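Flavodoxin (PDB 5LJL) binds FMN and probably serves as a low-potential electron donor to a number of redox enzymes. Local coordinates at residues A24-D29 and R135-A140; A56-G61 and P66-D71; D105-F110 and A115-E120. All blocks are in the same frame, centred on the assembly; numbering follows the deposited sequence.

Contact 1 of 3, residues A24-D29 and R135-A140; sequences ADKLRD and RLEQFA
Helices 15-29 and 130-146 lie side by side on one face of the parallel sheet of the flavodoxin fold, and they meet where K26 and L27 face E137 and A140. The axes of the two segments approach to 8.9 Å at a signed crossing angle of -44°. A140, with only a methyl group, lies at the closest CA pair, 6.0 Å from the CA of L27. K26 CG touches A140 CB at 3.8 Å, while L27 brings a single branch across, CD2 lying 3.4 Å from A140 O and 3.9 Å from A140 CB. Beyond CG the lysine chain bends twice (chi2 62°, chi3 70°), which lays CE against E137 CG at 3.8 Å with the two side chains at about a right angle. The charged ends do not close: K26 NZ stays 4.4 Å from E137 OE1, so any attraction is probably loose, and a second ion pair, to E141, is also long and weak. L136 and F139 rest on V122 of strand 116-125 and V89 of strand 85-92, while A24 and L27 touch strand 33-38. A thin apolar seam beside a loosely paired lysine and glutamate thus joins the first and last helices of a doubly wound flavodoxin-like alpha/beta sandwich.

Contact 2 of 3, residues A56-G61 and P66-D71; sequences ATYTYG and PDEMMD
Y58 and E68 are brought together by a shared choice of first torsion: each CG sits in the crowded position between backbone N and carbonyl carbon (chi1 68° and 62°). This lays the tyrosine ring over P66, and a further bend at chi2 of E68 carries its carboxylate to the tyrosine hydroxyl. The loop after strand 52-56 is here held to the start of helix 67-77; in flavodoxins the loop after this strand borders the FMN site, and a phosphate ion bound about 3 Å from the Y58 side chain, though probably from the crystallisation liquor, is consistent with a pocket there. The proline contact is a CH-pi interaction: P66 CG stands 3.7 Å from the centroid of the Y58 ring, almost on its normal. P66 is also wedged against the loop backbone, its CD 3.3 Å from Y58 O. The T57 hydroxyl also touches the proline, OG1 lying 3.3 Å from P66 CG and donating to Y58 O at 2.8 Å, in the carbonyl plane and on a lone pair; this bond ties the T57 hydroxyl down beside the proline. M69 approaches loosely, CG 4.0 Å from T57 OG1. Farther out, D67 OD2 approaches the edge of the Y60 ring in its plane, 3.4 Å from Y60 CE2, a position in which the electropositive rim probably faces the carboxylate. Y58 OH donates to E68 OE2 at 2.7 Å, meeting it on the syn side and 27° out of the carboxylate plane.

Contact 3 of 3, residues D105-F110 and A115-E120; sequences DFDRVF and AEKGSE
D107 and K117 join helix 101-113 to strand 116-125 through a salt bridge whose geometry depends on their torsions. D107 holds CG opposite its backbone N (chi1 -177°), which swings the carboxylate out from the helix toward the strand. K117 also starts extended, and then turns at chi3 (-74°), so that its last carbons run across the carboxylate at about a right angle to the aspartate side chain. The ammonium group gives a hydrogen bond of 2.7 Å from K117 NZ to D107 OD2, arriving on the syn side but 24° out of the carboxylate plane. Meanwhile K117 CE lies against both oxygens, 3.2 Å from D107 OD1 and 3.3 Å from D107 OD2. OD1 has its own partner, the hydroxyl of Y86 of strand 85-92, so both carboxylate oxygens are engaged and the group's rotation is probably fixed. The lysine chain, extended up to chi3, spans most of the gap between the backbones, the CA atoms of D107 and K117 being 8.0 Å apart.

Nearer the turn the chains converge, with the CA atoms of F110 and A115 at 6.0 Å. F110 O and A115 N are 3.7 Å apart and make no direct hydrogen bond; T113 OG1 bonds to each of them instead. A115 CB leans toward F110 O at 4.0 Å, and the F110 ring is directed inward to stack with Y86. The geometry is that of the helix-to-strand return in a beta-alpha-beta crossover, here strand 85-92, helix 101-113 and the edge strand 116-125 of the flavodoxin fold.

In the fold
The three contacts tie different layers of one alpha/beta sandwich. Contact 1 joins two helices on one face, 106 residues apart in sequence, and encloses both other contacts along the chain; contacts 2 and 3 concern helices of the other face and belong to local connections. Contact 2 is the most buried, mixing CH-pi packing on a proline with a tyrosine-carboxylate hydrogen bond, whereas contacts 1 and 3 are partly buried, with a loose charge pair in the first and a closed salt bridge in the second. Contacts 2 and 3 meet through F106, whose CZ lies 3.7 Å from M69 SD. Contacts 1 and 3 touch where F139 CD1 comes 3.4 Å from E120 O.

Contact 1 of 3, residues A24-D29 and R135-A140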
loop_
_atom_site.group_PDB
_atom_site.type_symbol
_atom_site.label_atom_id
_atom_site.label_comp_id
_atom_site.label_asym_id
_atom_site.label_seq_id
_atom_site.Cartn_x
_atom_site.Cartn_y
_atom_site.Cartn_z
ATOM N N ALA A 24 1.906 -9.398 0.810
ATOM C CA ALA A 24 1.611 -10.272 -0.308
ATOM C C ALA A 24 1.653 -11.723 0.116
ATOM O O ALA A 24 0.771 -12.456 -0.265
ATOM C CB ALA A 24 2.611 -10.100 -1.422
ATOM N N ASP A 25 2.676 -12.099 0.888
ATOM C CA ASP A 25 2.858 -13.492 1.292
ATOM C C ASP A 25 1.723 -13.961 2.194
ATOM O O ASP A 25 1.227 -15.123 2.023
ATOM C CB ASP A 25 4.226 -13.715 1.867
ATOM C CG ASP A 25 5.317 -13.660 0.799
ATOM O OD1 ASP A 25 4.985 -13.688 -0.423
ATOM O OD2 ASP A 25 6.464 -13.602 1.226
ATOM N N LYS A 26 1.249 -13.106 3.107
ATOM C CA LYS A 26 0.135 -13.541 3.987
ATOM C C LYS A 26 -1.133 -13.685 3.111
ATOM O O LYS A 26 -1.881 -14.656 3.219
ATOM C CB LYS A 26 -0.012 -12.630 5.201
ATOM C CG LYS A 26 -1.257 -12.884 6.072
ATOM C CD LYS A 26 -1.273 -14.265 6.667
ATOM C CE LYS A 26 -0.164 -14.414 7.756
ATOM N NZ LYS A 26 -0.232 -15.730 8.492
ATOM N N LEU A 27 -1.410 -12.707 2.239
ATOM C CA LEU A 27 -2.568 -12.797 1.347
ATOM C C LEU A 27 -2.572 -14.057 0.461
ATOM O O LEU A 27 -3.643 -14.679 0.295
ATOM C CB LEU A 27 -2.795 -11.535 0.528
ATOM C CG LEU A 27 -3.155 -10.255 1.257
ATOM C CD1 LEU A 27 -3.193 -9.045 0.273
ATOM C CD2 LEU A 27 -4.483 -10.364 1.992
ATOM N N ARG A 28 -1.395 -14.418 -0.049
ATOM C CA ARG A 28 -1.288 -15.665 -0.825
ATOM C C ARG A 28 -1.577 -16.884 0.041
ATOM O O ARG A 28 -2.361 -17.738 -0.355
ATOM C CB ARG A 28 0.064 -15.777 -1.526
ATOM C CG ARG A 28 0.220 -14.781 -2.647
ATOM C CD ARG A 28 1.618 -14.854 -3.266
ATOM N NE ARG A 28 1.744 -14.016 -4.449
ATOM C CZ ARG A 28 2.726 -13.148 -4.677
ATOM N NH1 ARG A 28 3.717 -12.980 -3.817
ATOM N NH2 ARG A 28 2.696 -12.429 -5.810
ATOM N N ASP A 29 -1.048 -16.891 1.249
ATOM C CA ASP A 29 -1.277 -18.014 2.184
ATOM C C ASP A 29 -2.738 -18.143 2.528
ATOM O O ASP A 29 -3.161 -19.259 2.890
ATOM C CB ASP A 29 -0.486 -17.841 3.480
ATOM C CG ASP A 29 1.029 -18.150 3.333
ATOM O OD1 ASP A 29 1.425 -18.803 2.321
ATOM O OD2 ASP A 29 1.776 -17.785 4.275
ATOM N N ARG A 135 2.045 -6.800 12.750
ATOM C CA ARG A 135 1.077 -5.760 12.437
ATOM C C ARG A 135 0.668 -5.868 10.952
ATOM O O ARG A 135 -0.510 -5.722 10.566
ATOM C CB ARG A 135 1.585 -4.356 12.770
ATOM C CG ARG A 135 1.433 -3.973 14.251
ATOM C CD ARG A 135 1.961 -2.560 14.591
ATOM N NE ARG A 135 1.472 -2.220 15.940
ATOM C CZ ARG A 135 2.031 -2.608 17.106
ATOM N NH1 ARG A 135 3.187 -3.295 17.129
ATOM N NH2 ARG A 135 1.436 -2.303 18.275
ATOM N N LEU A 136 1.665 -6.051 10.093
ATOM C CA LEU A 136 1.390 -6.230 8.676
ATOM C C LEU A 136 0.547 -7.447 8.402
ATOM O O LEU A 136 -0.316 -7.495 7.464
ATOM C CB LEU A 136 2.703 -6.334 7.902
ATOM C CG LEU A 136 3.527 -5.062 7.813
ATOM C CD1 LEU A 136 4.990 -5.317 7.449
ATOM C CD2 LEU A 136 2.900 -3.997 6.907
ATOM N N GLU A 137 0.857 -8.526 9.104
ATOM C CA GLU A 137 0.036 -9.759 8.968
ATOM C C GLU A 137 -1.415 -9.561 9.436
ATOM O O GLU A 137 -2.359 -9.978 8.721
ATOM C CB GLU A 137 0.713 -10.957 9.643
ATOM C CG GLU A 137 1.961 -11.456 8.851
ATOM C CD GLU A 137 2.673 -12.581 9.582
ATOM O OE1 GLU A 137 2.308 -12.883 10.728
ATOM O OE2 GLU A 137 3.545 -13.186 8.943
ATOM N N GLN A 138 -1.636 -8.823 10.518
ATOM C CA GLN A 138 -2.987 -8.543 10.976
ATOM C C GLN A 138 -3.755 -7.674 9.980
ATOM O O GLN A 138 -4.949 -7.923 9.715
ATOM C CB GLN A 138 -3.009 -7.927 12.342
ATOM C CG GLN A 138 -2.472 -8.849 13.443
ATOM C CD GLN A 138 -2.190 -8.048 14.683
ATOM O OE1 GLN A 138 -1.517 -7.025 14.666
ATOM N NE2 GLN A 138 -2.712 -8.523 15.784
ATOM N N PHE A 139 -3.047 -6.684 9.407
ATOM C CA PHE A 139 -3.599 -5.868 8.270
ATOM C C PHE A 139 -4.060 -6.746 7.112
ATOM O O PHE A 139 -5.176 -6.621 6.647
ATOM C CB PHE A 139 -2.468 -4.887 7.891
ATOM C CG PHE A 139 -2.644 -4.129 6.623
ATOM C CD1 PHE A 139 -3.216 -2.864 6.590
ATOM C CD2 PHE A 139 -2.166 -4.659 5.438
ATOM C CE1 PHE A 139 -3.274 -2.154 5.394
ATOM C CE2 PHE A 139 -2.261 -3.958 4.262
ATOM C CZ PHE A 139 -2.811 -2.689 4.239
ATOM N N ALA A 140 -3.200 -7.650 6.604
ATOM C CA ALA A 140 -3.574 -8.538 5.513
ATOM C C ALA A 140 -4.740 -9.431 5.881
ATOM O O ALA A 140 -5.679 -9.622 5.106
ATOM C CB ALA A 140 -2.339 -9.373 5.120
#

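Contact 2 of 3, residues A56-G61 and P66-D71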
loop_
_atom_site.group_PDB
_atom_site.type_symbol
_atom_site.label_atom_id
_atom_site.label_comp_id
_atom_site.label_asym_id
_atom_site.label_seq_id
_atom_site.Cartn_x
_atom_site.Cartn_y
_atom_site.Cartn_z
ATOM N N ALA A 56 2.104 0.536 -1.005
ATOM C CA ALA A 56 3.191 0.522 -0.027
ATOM C C ALA A 56 4.188 1.578 -0.456
ATOM O O ALA A 56 4.777 1.477 -1.541
ATOM C CB ALA A 56 3.826 -0.890 -0.020
ATOM N N THR A 57 4.428 2.599 0.340
ATOM C CA THR A 57 5.307 3.708 -0.068
ATOM C C THR A 57 6.236 4.199 1.021
ATOM O O THR A 57 5.855 4.281 2.169
ATOM C CB THR A 57 4.445 4.870 -0.648
ATOM O OG1 THR A 57 5.306 5.853 -1.265
ATOM C CG2 THR A 57 3.529 5.492 0.399
ATOM N N TYR A 58 7.439 4.598 0.630
ATOM C CA TYR A 58 8.341 5.398 1.482
ATOM C C TYR A 58 7.906 6.897 1.283
ATOM O O TYR A 58 7.027 7.204 0.491
ATOM C CB TYR A 58 9.813 5.165 1.139
ATOM C CG TYR A 58 10.304 5.681 -0.218
ATOM C CD1 TYR A 58 10.127 4.941 -1.339
ATOM C CD2 TYR A 58 10.958 6.905 -0.345
ATOM C CE1 TYR A 58 10.670 5.351 -2.573
ATOM C CE2 TYR A 58 11.428 7.379 -1.571
ATOM C CZ TYR A 58 11.291 6.613 -2.695
ATOM O OH TYR A 58 11.759 7.044 -3.922
ATOM N N THR A 59 8.518 7.771 2.052
ATOM C CA THR A 59 8.267 9.207 2.005
ATOM C C THR A 59 9.627 9.895 1.695
ATOM O O THR A 59 10.648 9.522 2.252
ATOM C CB THR A 59 7.764 9.674 3.367
ATOM O OG1 THR A 59 6.559 8.979 3.713
ATOM C CG2 THR A 59 7.563 11.132 3.437
ATOM N N TYR A 60 9.614 10.906 0.829
ATOM C CA TYR A 60 10.833 11.484 0.310
ATOM C C TYR A 60 10.999 12.907 0.861
ATOM O O TYR A 60 10.089 13.711 0.755
ATOM C CB TYR A 60 10.763 11.444 -1.214
ATOM C CG TYR A 60 12.021 11.815 -1.984
ATOM C CD1 TYR A 60 13.301 11.571 -1.482
ATOM C CD2 TYR A 60 11.919 12.399 -3.268
ATOM C CE1 TYR A 60 14.454 11.925 -2.217
ATOM C CE2 TYR A 60 13.061 12.728 -4.024
ATOM C CZ TYR A 60 14.320 12.499 -3.494
ATOM O OH TYR A 60 15.426 12.821 -4.255
ATOM N N GLY A 61 12.131 13.153 1.531
ATOM C CA GLY A 61 12.424 14.447 2.144
ATOM C C GLY A 61 11.323 14.923 3.060
ATOM O O GLY A 61 10.699 14.142 3.850
ATOM N N PRO A 66 7.391 9.869 -3.104
ATOM C CA PRO A 66 8.420 9.459 -4.043
ATOM C C PRO A 66 8.210 10.067 -5.430
ATOM O O PRO A 66 7.094 10.096 -5.954
ATOM C CB PRO A 66 8.262 7.949 -4.079
ATOM C CG PRO A 66 7.652 7.592 -2.759
ATOM C CD PRO A 66 6.736 8.707 -2.462
ATOM N N ASP A 67 9.332 10.527 -6.032
ATOM C CA ASP A 67 9.275 11.081 -7.359
ATOM C C ASP A 67 8.495 10.175 -8.295
ATOM O O ASP A 67 7.632 10.603 -9.056
ATOM C CB ASP A 67 10.701 11.266 -7.923
ATOM C CG ASP A 67 11.440 12.365 -7.268
ATOM O OD1 ASP A 67 12.712 12.441 -7.526
ATOM O OD2 ASP A 67 10.829 13.219 -6.522
ATOM N N GLU A 68 8.816 8.880 -8.247
ATOM C CA GLU A 68 8.227 7.903 -9.136
ATOM C C GLU A 68 6.720 7.626 -8.820
ATOM O O GLU A 68 6.016 6.994 -9.627
ATOM C CB GLU A 68 9.051 6.598 -9.076
ATOM C CG GLU A 68 9.116 5.899 -7.713
ATOM C CD GLU A 68 10.264 6.327 -6.785
ATOM O OE1 GLU A 68 10.762 7.443 -6.939
ATOM O OE2 GLU A 68 10.706 5.521 -5.897
ATOM N N MET A 69 6.266 8.054 -7.649
ATOM C CA MET A 69 4.875 7.985 -7.232
ATOM C C MET A 69 4.040 9.185 -7.694
ATOM O O MET A 69 2.814 9.092 -7.694
ATOM C CB MET A 69 4.689 7.771 -5.704
ATOM C CG MET A 69 4.889 6.337 -5.238
ATOM S SD MET A 69 3.519 5.303 -5.871
ATOM C CE MET A 69 3.745 3.826 -4.902
ATOM N N MET A 70 4.655 10.284 -8.125
ATOM C CA MET A 70 3.860 11.479 -8.452
ATOM C C MET A 70 2.861 11.241 -9.581
ATOM O O MET A 70 1.696 11.552 -9.439
ATOM C CB MET A 70 4.768 12.683 -8.743
ATOM C CG MET A 70 5.171 13.408 -7.457
ATOM S SD MET A 70 6.084 14.995 -7.793
ATOM C CE MET A 70 5.193 15.541 -9.232
ATOM N N ASP A 71 3.289 10.618 -10.646
ATOM C CA ASP A 71 2.395 10.260 -11.750
ATOM C C ASP A 71 1.298 9.239 -11.386
ATOM O O ASP A 71 0.168 9.349 -11.777
ATOM C CB ASP A 71 3.219 9.665 -12.895
ATOM C CG ASP A 71 3.376 10.600 -14.000
ATOM O OD1 ASP A 71 2.917 10.217 -15.096
ATOM O OD2 ASP A 71 3.859 11.735 -13.791
#

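Contact 3 of 3, residues D105-F110 and A115-E120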
loop_
_atom_site.group_PDB
_atom_site.type_symbol
_atom_site.label_atom_id
_atom_site.label_comp_id
_atom_site.label_asym_id
_atom_site.label_seq_id
_atom_site.Cartn_x
_atom_site.Cartn_y
_atom_site.Cartn_z
ATOM N N ASP A 105 -0.871 10.542 2.937
ATOM C CA ASP A 105 -1.315 11.155 1.679
ATOM C C ASP A 105 -2.024 10.176 0.743
ATOM O O ASP A 105 -3.018 10.521 0.110
ATOM C CB ASP A 105 -0.130 11.775 0.971
ATOM C CG ASP A 105 0.471 12.951 1.734
ATOM O OD1 ASP A 105 -0.160 13.485 2.670
ATOM O OD2 ASP A 105 1.616 13.209 1.400
ATOM N N PHE A 106 -1.515 8.945 0.680
ATOM C CA PHE A 106 -2.153 7.892 -0.153
ATOM C C PHE A 106 -3.455 7.412 0.485
ATOM O O PHE A 106 -4.413 7.059 -0.252
ATOM C CB PHE A 106 -1.199 6.738 -0.470
ATOM C CG PHE A 106 -0.479 6.891 -1.765
ATOM C CD1 PHE A 106 -1.160 6.625 -2.946
ATOM C CD2 PHE A 106 0.806 7.368 -1.851
ATOM C CE1 PHE A 106 -0.505 6.740 -4.184
ATOM C CE2 PHE A 106 1.466 7.490 -3.062
ATOM C CZ PHE A 106 0.808 7.184 -4.262
ATOM N N ASP A 107 -3.536 7.379 1.825
ATOM C CA ASP A 107 -4.826 7.073 2.491
ATOM C C ASP A 107 -5.885 8.074 1.988
ATOM O O ASP A 107 -6.995 7.684 1.570
ATOM C CB ASP A 107 -4.626 7.105 4.005
ATOM C CG ASP A 107 -5.859 6.747 4.779
ATOM O OD1 ASP A 107 -6.876 6.343 4.240
ATOM O OD2 ASP A 107 -5.746 6.826 6.000
ATOM N N ARG A 108 -5.554 9.372 1.986
ATOM C CA ARG A 108 -6.513 10.411 1.584
ATOM C C ARG A 108 -6.906 10.342 0.134
ATOM O O ARG A 108 -8.090 10.494 -0.196
ATOM C CB ARG A 108 -5.973 11.804 1.953
ATOM C CG ARG A 108 -5.856 12.016 3.440
ATOM C CD ARG A 108 -7.189 12.373 4.124
ATOM N NE ARG A 108 -6.949 12.946 5.490
ATOM C CZ ARG A 108 -7.645 13.929 6.102
ATOM N NH1 ARG A 108 -8.686 14.535 5.523
ATOM N NH2 ARG A 108 -7.274 14.329 7.321
ATOM N N VAL A 109 -5.952 10.106 -0.756
ATOM C CA VAL A 109 -6.275 9.962 -2.150
ATOM C C VAL A 109 -7.190 8.773 -2.411
ATOM O O VAL A 109 -8.158 8.877 -3.222
ATOM C CB VAL A 109 -5.031 10.070 -3.085
ATOM C CG1 VAL A 109 -4.282 8.784 -3.151
ATOM C CG2 VAL A 109 -5.491 10.438 -4.498
ATOM N N PHE A 110 -6.952 7.638 -1.726
ATOM C CA PHE A 110 -7.880 6.520 -1.828
ATOM C C PHE A 110 -9.335 6.865 -1.339
ATOM O O PHE A 110 -10.328 6.513 -2.041
ATOM C CB PHE A 110 -7.370 5.300 -1.086
ATOM C CG PHE A 110 -6.478 4.404 -1.914
ATOM C CD1 PHE A 110 -6.968 3.735 -3.029
ATOM C CD2 PHE A 110 -5.204 4.105 -1.448
ATOM C CE1 PHE A 110 -6.168 2.847 -3.716
ATOM C CE2 PHE A 110 -4.407 3.143 -2.100
ATOM C CZ PHE A 110 -4.889 2.540 -3.255
ATOM N N ALA A 115 -13.184 4.358 -2.796
ATOM C CA ALA A 115 -12.836 3.073 -2.170
ATOM C C ALA A 115 -12.967 3.127 -0.659
ATOM O O ALA A 115 -12.914 4.224 -0.038
ATOM C CB ALA A 115 -11.389 2.666 -2.559
ATOM N N GLU A 116 -13.141 1.949 -0.055
ATOM C CA GLU A 116 -13.260 1.851 1.414
ATOM C C GLU A 116 -12.006 1.297 2.069
ATOM O O GLU A 116 -11.547 0.210 1.675
ATOM C CB GLU A 116 -14.481 0.980 1.777
ATOM C CG GLU A 116 -15.832 1.546 1.432
ATOM C CD GLU A 116 -16.960 0.567 1.801
ATOM O OE1 GLU A 116 -17.897 1.044 2.494
ATOM O OE2 GLU A 116 -16.971 -0.612 1.326
ATOM N N LYS A 117 -11.536 1.957 3.157
ATOM C CA LYS A 117 -10.364 1.514 3.938
ATOM C C LYS A 117 -10.721 0.195 4.674
ATOM O O LYS A 117 -11.633 0.183 5.507
ATOM C CB LYS A 117 -9.946 2.574 4.961
ATOM C CG LYS A 117 -8.769 2.123 5.824
ATOM C CD LYS A 117 -8.541 3.101 6.991
ATOM C CE LYS A 117 -7.926 4.362 6.497
ATOM N NZ LYS A 117 -7.205 5.141 7.554
ATOM N N GLY A 118 -10.023 -0.895 4.395
ATOM C CA GLY A 118 -10.321 -2.168 5.041
ATOM C C GLY A 118 -9.618 -2.415 6.374
ATOM O O GLY A 118 -9.961 -3.383 7.058
ATOM N N SER A 119 -8.538 -1.687 6.663
ATOM C CA SER A 119 -7.734 -1.892 7.869
ATOM C C SER A 119 -6.892 -0.650 8.117
ATOM O O SER A 119 -6.554 0.076 7.165
ATOM C CB SER A 119 -6.841 -3.161 7.684
ATOM O OG SER A 119 -6.225 -3.603 8.833
ATOM N N GLU A 120 -6.569 -0.406 9.393
ATOM C CA GLU A 120 -5.748 0.744 9.805
ATOM C C GLU A 120 -4.387 0.718 9.036
ATOM O O GLU A 120 -3.774 -0.343 8.860
ATOM C CB GLU A 120 -5.633 0.656 11.331
ATOM C CG GLU A 120 -4.913 1.722 12.066
ATOM C CD GLU A 120 -4.895 1.471 13.600
ATOM O OE1 GLU A 120 -3.997 2.033 14.213
ATOM O OE2 GLU A 120 -5.736 0.720 14.195
#